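Local coordinates for protein aspartate aminotransferase (Leishmania major, PDB 4H51) that probably catalyses the pyridoxal-phosphate-dependent transfer of an amino group between L-aspartate and 2-oxoglutarate, working as a homodimer, at residues B[216-230]-B[246-260]. Residues are numbered along the deposited sequence; the frame is centred on the assembly and turned at random.
Sequences ASLMLAKHHQVFFDS and AARLFARRGIEVLLA
F228 and F250 meet in an edge-to-face aromatic pair, centroids 4.9 Å apart and planes at 64°, at the heart of a beta-alpha-beta crossover in the large domain of this fold-type I aminotransferase. F228 CZ stands over the centre of the F250 ring; the opposite face takes A216 CB, a CH-pi contact 4.0 Å from the ring centroid, while V226 CG2 lies at the ring edge. The F250 ring, carried by helix 246-252, is thus held between F228 of strand 225-230 and A216 of helix 216-221. I255 extends this apolar layer, its CG1 lying 3.7 Å from L220 CG and its CG2 against V226 CG2.

Strands 225-230 and 258-260 run parallel, their axes at 18°, and alternating ladder bonds fix the register: F228 N donates to L258 O and F228 O accepts from A260 N. On the sheet face opposite F228, L258 CD2 sits over the centre of the F227 ring.

Farther out, the R253 guanidinium grips S217 end-on, NH1 and NH2 both donating in plane to OG. Toward the dimer interface, Q225, bent at chi2 (70°), turns NE2 back to E256 O (2.8 Å), and its OE1 is hydrogen-bonded to W21 NE1 of the second subunit. V226 O receives two donors: L258 N nearly straight on, and Q225 NE2 at 3.1 Å from above the carbonyl plane.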
loop_
_atom_site.group_PDB
_atom_site.type_symbol
_atom_site.label_atom_id
_atom_site.label_comp_id
_atom_site.label_asym_id
_atom_site.label_seq_id
_atom_site.Cartn_x
_atom_site.Cartn_y
_atom_site.Cartn_z
ATOM N N ALA B 216 10.585 14.165 -26.879
ATOM C CA ALA B 216 9.581 15.168 -26.461
ATOM C C ALA B 216 8.832 15.734 -27.663
ATOM O O ALA B 216 7.618 15.857 -27.608
ATOM C CB ALA B 216 10.191 16.286 -25.640
ATOM N N SER B 217 9.536 16.119 -28.716
ATOM C CA SER B 217 8.879 16.650 -29.908
ATOM C C SER B 217 7.842 15.681 -30.501
ATOM O O SER B 217 6.767 16.096 -30.928
ATOM C CB SER B 217 9.910 16.960 -30.993
ATOM O OG SER B 217 10.748 17.979 -30.555
ATOM N N LEU B 218 8.186 14.410 -30.534
ATOM C CA LEU B 218 7.285 13.378 -31.056
ATOM C C LEU B 218 6.079 13.166 -30.146
ATOM O O LEU B 218 4.945 12.977 -30.637
ATOM C CB LEU B 218 8.034 12.054 -31.190
ATOM C CG LEU B 218 9.139 12.037 -32.229
ATOM C CD1 LEU B 218 9.711 10.641 -32.293
ATOM C CD2 LEU B 218 8.608 12.453 -33.598
ATOM N N MET B 219 6.291 13.190 -28.829
ATOM C CA MET B 219 5.161 13.025 -27.895
ATOM C C MET B 219 4.168 14.184 -28.001
ATOM O O MET B 219 2.949 13.994 -27.859
ATOM C CB MET B 219 5.636 12.905 -26.420
ATOM C CG MET B 219 6.560 11.698 -26.184
ATOM S SD MET B 219 5.592 10.189 -26.294
ATOM C CE MET B 219 6.905 8.965 -26.411
ATOM N N LEU B 220 4.683 15.390 -28.256
ATOM C CA LEU B 220 3.828 16.546 -28.409
ATOM C C LEU B 220 3.099 16.464 -29.747
ATOM O O LEU B 220 1.909 16.672 -29.792
ATOM C CB LEU B 220 4.623 17.859 -28.315
ATOM C CG LEU B 220 5.078 18.272 -26.929
ATOM C CD1 LEU B 220 6.382 19.093 -26.976
ATOM C CD2 LEU B 220 3.962 19.024 -26.168
ATOM N N ALA B 221 3.791 16.099 -30.816
ATOM C CA ALA B 221 3.198 16.043 -32.157
ATOM C C ALA B 221 2.061 15.042 -32.244
ATOM O O ALA B 221 1.062 15.283 -32.922
ATOM C CB ALA B 221 4.267 15.706 -33.202
ATOM N N LYS B 222 2.234 13.934 -31.533
ATOM C CA LYS B 222 1.297 12.819 -31.545
ATOM C C LYS B 222 0.251 12.939 -30.431
ATOM O O LYS B 222 -0.668 12.124 -30.371
ATOM C CB LYS B 222 2.056 11.488 -31.425
ATOM C CG LYS B 222 2.905 11.125 -32.651
ATOM C CD LYS B 222 2.048 10.699 -33.834
ATOM C CE LYS B 222 1.429 9.342 -33.548
ATOM N NZ LYS B 222 0.445 8.986 -34.635
ATOM N N HIS B 223 0.386 13.957 -29.567
ATOM C CA HIS B 223 -0.521 14.163 -28.433
ATOM C C HIS B 223 -0.597 12.945 -27.557
ATOM O O HIS B 223 -1.653 12.604 -26.994
ATOM C CB HIS B 223 -1.899 14.559 -28.926
ATOM C CG HIS B 223 -1.866 15.572 -30.063
ATOM N ND1 HIS B 223 -1.729 16.894 -29.851
ATOM C CD2 HIS B 223 -1.889 15.392 -31.439
ATOM C CE1 HIS B 223 -1.728 17.545 -31.026
ATOM N NE2 HIS B 223 -1.804 16.630 -32.013
ATOM N N HIS B 224 0.541 12.277 -27.403
ATOM C CA HIS B 224 0.627 11.142 -26.486
ATOM C C HIS B 224 0.661 11.566 -25.051
ATOM O O HIS B 224 1.165 12.644 -24.697
ATOM C CB HIS B 224 1.872 10.308 -26.786
ATOM C CG HIS B 224 1.868 9.617 -28.136
ATOM N ND1 HIS B 224 0.790 9.007 -28.621
ATOM C CD2 HIS B 224 2.926 9.341 -29.030
ATOM C CE1 HIS B 224 1.109 8.404 -29.799
ATOM N NE2 HIS B 224 2.432 8.604 -30.034
ATOM N N GLN B 225 0.148 10.702 -24.184
ATOM C CA GLN B 225 0.372 10.859 -22.741
ATOM C C GLN B 225 1.704 10.261 -22.360
ATOM O O GLN B 225 1.978 9.051 -22.617
ATOM C CB GLN B 225 -0.715 10.165 -21.933
ATOM C CG GLN B 225 -0.516 10.227 -20.413
ATOM C CD GLN B 225 -0.712 11.616 -19.842
ATOM O OE1 GLN B 225 -1.713 12.302 -20.149
ATOM N NE2 GLN B 225 0.259 12.078 -19.030
ATOM N N VAL B 226 2.514 11.069 -21.695
ATOM C CA VAL B 226 3.786 10.561 -21.108
ATOM C C VAL B 226 3.597 10.185 -19.638
ATOM O O VAL B 226 3.140 10.996 -18.821
ATOM C CB VAL B 226 4.927 11.597 -21.260
ATOM C CG1 VAL B 226 6.175 11.171 -20.523
ATOM C CG2 VAL B 226 5.260 11.860 -22.746
ATOM N N PHE B 227 4.032 8.985 -19.289
ATOM C CA PHE B 227 4.089 8.491 -17.903
ATOM C C PHE B 227 5.530 8.076 -17.590
ATOM O O PHE B 227 5.992 7.039 -18.017
ATOM C CB PHE B 227 3.125 7.309 -17.739
ATOM C CG PHE B 227 2.870 6.858 -16.328
ATOM C CD1 PHE B 227 3.362 7.515 -15.245
ATOM C CD2 PHE B 227 2.053 5.744 -16.116
ATOM C CE1 PHE B 227 3.089 7.111 -13.946
ATOM C CE2 PHE B 227 1.756 5.323 -14.839
ATOM C CZ PHE B 227 2.271 6.006 -13.736
ATOM N N PHE B 228 6.242 8.905 -16.843
ATOM C CA PHE B 228 7.607 8.617 -16.423
ATOM C C PHE B 228 7.613 7.709 -15.211
ATOM O O PHE B 228 6.882 7.922 -14.241
ATOM C CB PHE B 228 8.388 9.902 -16.094
ATOM C CG PHE B 228 8.985 10.596 -17.286
ATOM C CD1 PHE B 228 9.997 9.981 -18.026
ATOM C CD2 PHE B 228 8.608 11.894 -17.634
ATOM C CE1 PHE B 228 10.575 10.646 -19.102
ATOM C CE2 PHE B 228 9.161 12.540 -18.698
ATOM C CZ PHE B 228 10.141 11.889 -19.465
ATOM N N ASP B 229 8.449 6.684 -15.268
ATOM C CA ASP B 229 8.730 5.837 -14.130
ATOM C C ASP B 229 10.112 6.298 -13.672
ATOM O O ASP B 229 11.102 6.145 -14.420
ATOM C CB ASP B 229 8.756 4.362 -14.545
ATOM C CG ASP B 229 8.897 3.408 -13.370
ATOM O OD1 ASP B 229 9.365 3.874 -12.297
ATOM O OD2 ASP B 229 8.565 2.197 -13.516
ATOM N N SER B 230 10.176 6.934 -12.506
ATOM C CA SER B 230 11.406 7.515 -11.980
ATOM C C SER B 230 11.840 6.841 -10.679
ATOM O O SER B 230 11.555 7.316 -9.583
ATOM C CB SER B 230 11.199 9.036 -11.803
ATOM O OG SER B 230 12.364 9.625 -11.309
ATOM N N ALA B 246 15.277 14.630 -18.129
ATOM C CA ALA B 246 14.207 14.253 -19.034
ATOM C C ALA B 246 12.871 14.813 -18.559
ATOM O O ALA B 246 12.154 15.473 -19.303
ATOM C CB ALA B 246 14.169 12.730 -19.238
ATOM N N ALA B 247 12.507 14.532 -17.310
ATOM C CA ALA B 247 11.278 15.071 -16.736
ATOM C C ALA B 247 11.276 16.586 -16.792
ATOM O O ALA B 247 10.245 17.191 -17.100
ATOM C CB ALA B 247 11.130 14.611 -15.270
ATOM N N ARG B 248 12.404 17.236 -16.476
ATOM C CA ARG B 248 12.435 18.724 -16.490
ATOM C C ARG B 248 12.295 19.310 -17.878
ATOM O O ARG B 248 11.610 20.323 -18.060
ATOM C CB ARG B 248 13.682 19.327 -15.787
ATOM C CG ARG B 248 13.741 19.002 -14.318
ATOM C CD ARG B 248 14.967 19.530 -13.634
ATOM N NE ARG B 248 14.983 19.094 -12.223
ATOM C CZ ARG B 248 15.998 19.311 -11.412
ATOM N NH1 ARG B 248 17.041 19.992 -11.841
ATOM N NH2 ARG B 248 15.940 18.875 -10.170
ATOM N N LEU B 249 12.898 18.654 -18.863
ATOM C CA LEU B 249 12.730 19.053 -20.285
ATOM C C LEU B 249 11.319 18.888 -20.758
ATOM O O LEU B 249 10.778 19.780 -21.409
ATOM C CB LEU B 249 13.611 18.191 -21.199
ATOM C CG LEU B 249 13.498 18.333 -22.734
ATOM C CD1 LEU B 249 14.013 19.666 -23.277
ATOM C CD2 LEU B 249 14.262 17.167 -23.339
ATOM N N PHE B 250 10.698 17.731 -20.467
ATOM C CA PHE B 250 9.315 17.522 -20.883
ATOM C C PHE B 250 8.381 18.575 -20.255
ATOM O O PHE B 250 7.467 19.070 -20.912
ATOM C CB PHE B 250 8.848 16.078 -20.591
ATOM C CG PHE B 250 9.368 15.023 -21.566
ATOM C CD1 PHE B 250 10.684 15.005 -22.007
ATOM C CD2 PHE B 250 8.551 13.996 -21.983
ATOM C CE1 PHE B 250 11.155 14.027 -22.840
ATOM C CE2 PHE B 250 9.012 13.007 -22.850
ATOM C CZ PHE B 250 10.320 13.037 -23.289
ATOM N N ALA B 251 8.588 18.887 -18.976
ATOM C CA ALA B 251 7.782 19.917 -18.302
ATOM C C ALA B 251 7.969 21.225 -19.029
ATOM O O ALA B 251 7.004 21.884 -19.352
ATOM C CB ALA B 251 8.212 20.090 -16.841
ATOM N N ARG B 252 9.230 21.617 -19.235
ATOM C CA ARG B 252 9.551 22.907 -19.841
ATOM C C ARG B 252 8.918 23.011 -21.210
ATOM O O ARG B 252 8.494 24.114 -21.595
ATOM C CB ARG B 252 11.051 23.158 -19.966
ATOM N N ARG B 253 8.798 21.873 -21.928
ATOM C CA ARG B 253 8.212 21.907 -23.261
ATOM C C ARG B 253 6.693 21.668 -23.317
ATOM O O ARG B 253 6.150 21.518 -24.404
ATOM C CB ARG B 253 8.961 20.963 -24.205
ATOM C CG ARG B 253 10.344 21.555 -24.501
ATOM C CD ARG B 253 11.061 20.871 -25.604
ATOM N NE ARG B 253 10.259 20.862 -26.832
ATOM C CZ ARG B 253 10.471 20.004 -27.814
ATOM N NH1 ARG B 253 11.459 19.098 -27.704
ATOM N NH2 ARG B 253 9.684 20.003 -28.871
ATOM N N GLY B 254 6.032 21.692 -22.164
ATOM C CA GLY B 254 4.560 21.770 -22.114
ATOM C C GLY B 254 3.844 20.421 -22.118
ATOM O O GLY B 254 2.644 20.356 -22.366
ATOM N N ILE B 255 4.564 19.349 -21.842
ATOM C CA ILE B 255 3.978 18.002 -21.778
ATOM C C ILE B 255 3.325 17.857 -20.406
ATOM O O ILE B 255 3.932 18.260 -19.376
ATOM C CB ILE B 255 5.063 16.923 -22.013
ATOM C CG1 ILE B 255 5.546 17.043 -23.465
ATOM C CG2 ILE B 255 4.550 15.479 -21.696
ATOM C CD1 ILE B 255 6.694 16.152 -23.882
ATOM N N GLU B 256 2.094 17.315 -20.361
ATOM C CA GLU B 256 1.442 16.983 -19.098
ATOM C C GLU B 256 2.004 15.698 -18.499
ATOM O O GLU B 256 1.370 14.631 -18.572
ATOM C CB GLU B 256 -0.066 16.905 -19.290
ATOM C CG GLU B 256 -0.641 18.306 -19.444
ATOM C CD GLU B 256 -2.120 18.304 -19.735
ATOM O OE1 GLU B 256 -2.615 17.328 -20.348
ATOM O OE2 GLU B 256 -2.786 19.284 -19.377
ATOM N N VAL B 257 3.180 15.819 -17.921
ATOM C CA VAL B 257 3.891 14.673 -17.388
ATOM C C VAL B 257 3.157 14.065 -16.194
ATOM O O VAL B 257 2.865 14.748 -15.222
ATOM C CB VAL B 257 5.281 15.118 -16.939
ATOM C CG1 VAL B 257 5.982 13.986 -16.209
ATOM C CG2 VAL B 257 6.066 15.637 -18.144
ATOM N N LEU B 258 2.870 12.764 -16.283
ATOM C CA LEU B 258 2.517 11.957 -15.162
ATOM C C LEU B 258 3.821 11.238 -14.758
ATOM O O LEU B 258 4.548 10.715 -15.629
ATOM C CB LEU B 258 1.461 10.934 -15.535
ATOM C CG LEU B 258 0.780 10.113 -14.420
ATOM C CD1 LEU B 258 0.013 11.027 -13.494
ATOM C CD2 LEU B 258 -0.156 9.014 -14.981
ATOM N N LEU B 259 4.114 11.241 -13.468
ATOM C CA LEU B 259 5.394 10.699 -12.955
ATOM C C LEU B 259 5.219 9.888 -11.656
ATOM O O LEU B 259 4.577 10.336 -10.702
ATOM C CB LEU B 259 6.463 11.813 -12.812
ATOM C CG LEU B 259 7.934 11.386 -12.573
ATOM C CD1 LEU B 259 8.933 12.289 -13.304
ATOM C CD2 LEU B 259 8.159 11.375 -11.076
ATOM N N ALA B 260 5.819 8.678 -11.671
ATOM C CA ALA B 260 5.888 7.718 -10.567
ATOM C C ALA B 260 7.275 7.757 -9.967
ATOM O O ALA B 260 8.266 7.433 -10.640
ATOM C CB ALA B 260 5.611 6.298 -11.071
HETATM O O HOH W 1 1.553 13.745 -21.374
HETATM O O HOH W 2 9.123 4.735 -9.571
#